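Local coordinates for YcaO (Methanopyrus kandleri, PDB 6CIB), which binds ADP and magnesium ions and, as a YcaO-family enzyme, probably uses ATP to activate peptide backbone amides for thioamidation, at residues H180-E185 against G297-D302. Numbering follows the deposited sequence.
Sequences HPPELE and GTVEID
Four backbone hydrogen bonds join residues 183-185 to 297-301 in parallel register. The ladder is straightest in its middle: Glu-185 N reaches Val-299 O at 2.8 Å and 175°, whereas at the start Glu-183 N lies above the carbonyl plane of Gly-297, 3.1 Å from its O. Gly-297 has a positive phi (89°), at which a CB would collide with the preceding carbonyl oxygen.

The packed face is apolar. Branched Val-299 serves two neighbours, CG2 lying alongside the Pro-182 ring, 3.8 Å from CG, while CG1 faces Leu-184 CD1. Leu-184, its CG anti to the backbone N, is long enough to bring CD1 over Val-299 O and to 4.0 Å from Ile-301 CA; both Leu-184 and Ile-301 touch Val-245 of helix 241-260.

The other face is polar and looser. Glu-185 bends at chi2 (97°), and the Thr-298 hydroxyl, anti to its own N, donates to Glu-185 OE1 at 3.1 Å. The Glu-300 side chain crosses that of Glu-185 obliquely, its OE1 3.4 Å from Glu-185 CB. An alanine at Glu-185 would probably lose the threonine's bond and the bent chain's cover over the neighbouring strand.

Leu-184 also bonds through its backbone to Leu-206 of strand 203-209; the contact itself is a two-stranded parallel beta ladder.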
ATOM      1  N   HIS A 180      -0.882   1.750 -21.557  1.00 39.64           N
ATOM      2  CA  HIS A 180      -0.076   0.549 -21.738  1.00 38.28           C
ATOM      3  C   HIS A 180       1.343   0.838 -21.212  1.00 38.14           C
ATOM      4  O   HIS A 180       2.184   1.330 -21.973  1.00 38.40           O
ATOM      5  CB  HIS A 180      -0.017   0.178 -23.229  1.00 40.35           C
ATOM      6  CG  HIS A 180      -1.319  -0.299 -23.798  1.00 40.03           C
ATOM      7  ND1 HIS A 180      -1.443  -1.507 -24.446  1.00 40.28           N
ATOM      8  CD2 HIS A 180      -2.548   0.270 -23.827  1.00 40.28           C
ATOM      9  CE1 HIS A 180      -2.691  -1.667 -24.847  1.00 40.80           C
ATOM     10  NE2 HIS A 180      -3.385  -0.606 -24.475  1.00 40.08           N
ATOM     11  N   PRO A 181       1.619   0.554 -19.910  1.00 36.50           N
ATOM     12  CA  PRO A 181       2.951   0.895 -19.395  1.00 36.31           C
ATOM     13  C   PRO A 181       4.051   0.030 -20.024  1.00 35.68           C
ATOM     14  O   PRO A 181       3.761  -1.102 -20.438  1.00 36.12           O
ATOM     15  CB  PRO A 181       2.831   0.623 -17.885  1.00 36.07           C
ATOM     16  CG  PRO A 181       1.731  -0.364 -17.758  1.00 35.95           C
ATOM     17  CD  PRO A 181       0.770  -0.046 -18.860  1.00 36.73           C
ATOM     18  N   PRO A 182       5.297   0.560 -20.115  1.00 35.95           N
ATOM     19  CA  PRO A 182       6.401  -0.239 -20.655  1.00 35.94           C
ATOM     20  C   PRO A 182       6.770  -1.416 -19.756  1.00 37.70           C
ATOM     21  O   PRO A 182       6.603  -1.339 -18.528  1.00 36.06           O
ATOM     22  CB  PRO A 182       7.564   0.761 -20.706  1.00 35.33           C
ATOM     23  CG  PRO A 182       7.232   1.777 -19.671  1.00 35.10           C
ATOM     24  CD  PRO A 182       5.750   1.911 -19.723  1.00 34.25           C
ATOM     25  N   GLU A 183       7.254  -2.490 -20.379  1.00 40.29           N
ATOM     26  CA  GLU A 183       7.891  -3.607 -19.677  1.00 41.23           C
ATOM     27  C   GLU A 183       9.159  -3.128 -18.969  1.00 41.54           C
ATOM     28  O   GLU A 183       9.931  -2.335 -19.529  1.00 41.74           O
ATOM     29  CB  GLU A 183       8.216  -4.742 -20.662  1.00 43.53           C
ATOM     30  CG  GLU A 183       8.927  -5.951 -20.049  1.00 46.14           C
ATOM     31  CD  GLU A 183       8.808  -7.224 -20.873  1.00 50.69           C
ATOM     32  OE1 GLU A 183       8.714  -7.150 -22.120  1.00 51.42           O
ATOM     33  OE2 GLU A 183       8.815  -8.317 -20.262  1.00 55.02           O
ATOM     34  N   LEU A 184       9.358  -3.594 -17.735  1.00 39.90           N
ATOM     35  CA  LEU A 184      10.584  -3.302 -16.994  1.00 39.81           C
ATOM     36  C   LEU A 184      11.497  -4.528 -16.932  1.00 40.24           C
ATOM     37  O   LEU A 184      11.100  -5.579 -16.421  1.00 39.86           O
ATOM     38  CB  LEU A 184      10.282  -2.751 -15.592  1.00 37.74           C
ATOM     39  CG  LEU A 184      11.504  -2.465 -14.704  1.00 38.01           C
ATOM     40  CD1 LEU A 184      12.251  -1.188 -15.099  1.00 37.64           C
ATOM     41  CD2 LEU A 184      11.075  -2.407 -13.253  1.00 37.07           C
ATOM     42  N   GLU A 185      12.716  -4.365 -17.448  1.00 41.01           N
ATOM     43  CA  GLU A 185      13.700  -5.447 -17.555  1.00 42.90           C
ATOM     44  C   GLU A 185      14.632  -5.416 -16.342  1.00 41.47           C
ATOM     45  O   GLU A 185      15.177  -4.365 -16.004  1.00 40.52           O
ATOM     46  CB  GLU A 185      14.492  -5.307 -18.861  1.00 46.41           C
ATOM     47  CG  GLU A 185      14.794  -6.613 -19.591  1.00 54.03           C
ATOM     48  CD  GLU A 185      13.808  -6.928 -20.716  1.00 58.66           C
ATOM     49  OE1 GLU A 185      13.370  -5.995 -21.428  1.00 62.60           O
ATOM     50  OE2 GLU A 185      13.479  -8.121 -20.909  1.00 59.10           O
ATOM     51  N   GLY A 297       6.711  -0.231 -25.223  1.00 46.61           N
ATOM     52  CA  GLY A 297       8.135   0.018 -25.000  1.00 46.65           C
ATOM     53  C   GLY A 297       8.770  -0.825 -23.905  1.00 47.95           C
ATOM     54  O   GLY A 297       8.115  -1.672 -23.291  1.00 47.48           O
ATOM     55  N   THR A 298      10.056  -0.584 -23.663  1.00 48.01           N
ATOM     56  CA  THR A 298      10.820  -1.326 -22.660  1.00 48.84           C
ATOM     57  C   THR A 298      11.765  -0.399 -21.902  1.00 47.96           C
ATOM     58  O   THR A 298      12.321   0.530 -22.489  1.00 49.27           O
ATOM     59  CB  THR A 298      11.566  -2.551 -23.261  1.00 50.86           C
ATOM     60  OG1 THR A 298      12.277  -3.237 -22.223  1.00 54.27           O
ATOM     61  CG2 THR A 298      12.551  -2.155 -24.376  1.00 49.12           C
ATOM     62  N   VAL A 299      11.918  -0.649 -20.599  1.00 47.08           N
ATOM     63  CA  VAL A 299      12.813   0.134 -19.733  1.00 44.96           C
ATOM     64  C   VAL A 299      13.786  -0.807 -19.022  1.00 46.20           C
ATOM     65  O   VAL A 299      13.378  -1.849 -18.502  1.00 46.10           O
ATOM     66  CB  VAL A 299      12.032   0.996 -18.701  1.00 44.42           C
ATOM     67  CG1 VAL A 299      12.969   1.873 -17.880  1.00 43.88           C
ATOM     68  CG2 VAL A 299      11.005   1.879 -19.388  1.00 45.72           C
ATOM     69  N   GLU A 300      15.066  -0.438 -19.024  1.00 47.21           N
ATOM     70  CA  GLU A 300      16.111  -1.164 -18.309  1.00 49.09           C
ATOM     71  C   GLU A 300      16.225  -0.601 -16.900  1.00 47.11           C
ATOM     72  O   GLU A 300      16.315   0.621 -16.735  1.00 46.81           O
ATOM     73  CB  GLU A 300      17.450  -1.014 -19.036  1.00 54.66           C
ATOM     74  CG  GLU A 300      18.364  -2.221 -18.912  1.00 62.61           C
ATOM     75  CD  GLU A 300      17.889  -3.403 -19.742  1.00 70.08           C
ATOM     76  OE1 GLU A 300      17.739  -4.505 -19.169  1.00 74.68           O
ATOM     77  OE2 GLU A 300      17.656  -3.233 -20.961  1.00 74.34           O
ATOM     78  N   ILE A 301      16.226  -1.477 -15.889  1.00 42.93           N
ATOM     79  CA  ILE A 301      16.234  -1.026 -14.487  1.00 41.36           C
ATOM     80  C   ILE A 301      17.445  -0.148 -14.122  1.00 41.73           C
ATOM     81  O   ILE A 301      17.302   0.832 -13.386  1.00 38.03           O
ATOM     82  CB  ILE A 301      15.988  -2.169 -13.454  1.00 39.54           C
ATOM     83  CG1 ILE A 301      15.749  -1.571 -12.052  1.00 37.99           C
ATOM     84  CG2 ILE A 301      17.110  -3.212 -13.471  1.00 38.67           C
ATOM     85  CD1 ILE A 301      14.999  -2.462 -11.082  1.00 37.21           C
ATOM     86  N   ASP A 302      18.610  -0.486 -14.679  1.00 45.76           N
ATOM     87  CA  ASP A 302      19.864   0.240 -14.423  1.00 50.69           C
ATOM     88  C   ASP A 302      19.866   1.672 -14.970  1.00 50.06           C
ATOM     89  O   ASP A 302      20.656   2.498 -14.516  1.00 53.19           O
ATOM     90  CB  ASP A 302      21.066  -0.538 -14.971  1.00 55.45           C
ATOM     91  CG  ASP A 302      20.998  -2.012 -14.646  1.00 61.64           C
ATOM     92  OD1 ASP A 302      20.219  -2.731 -15.321  1.00 65.35           O
ATOM     93  OD2 ASP A 302      21.713  -2.444 -13.716  1.00 62.52           O
TER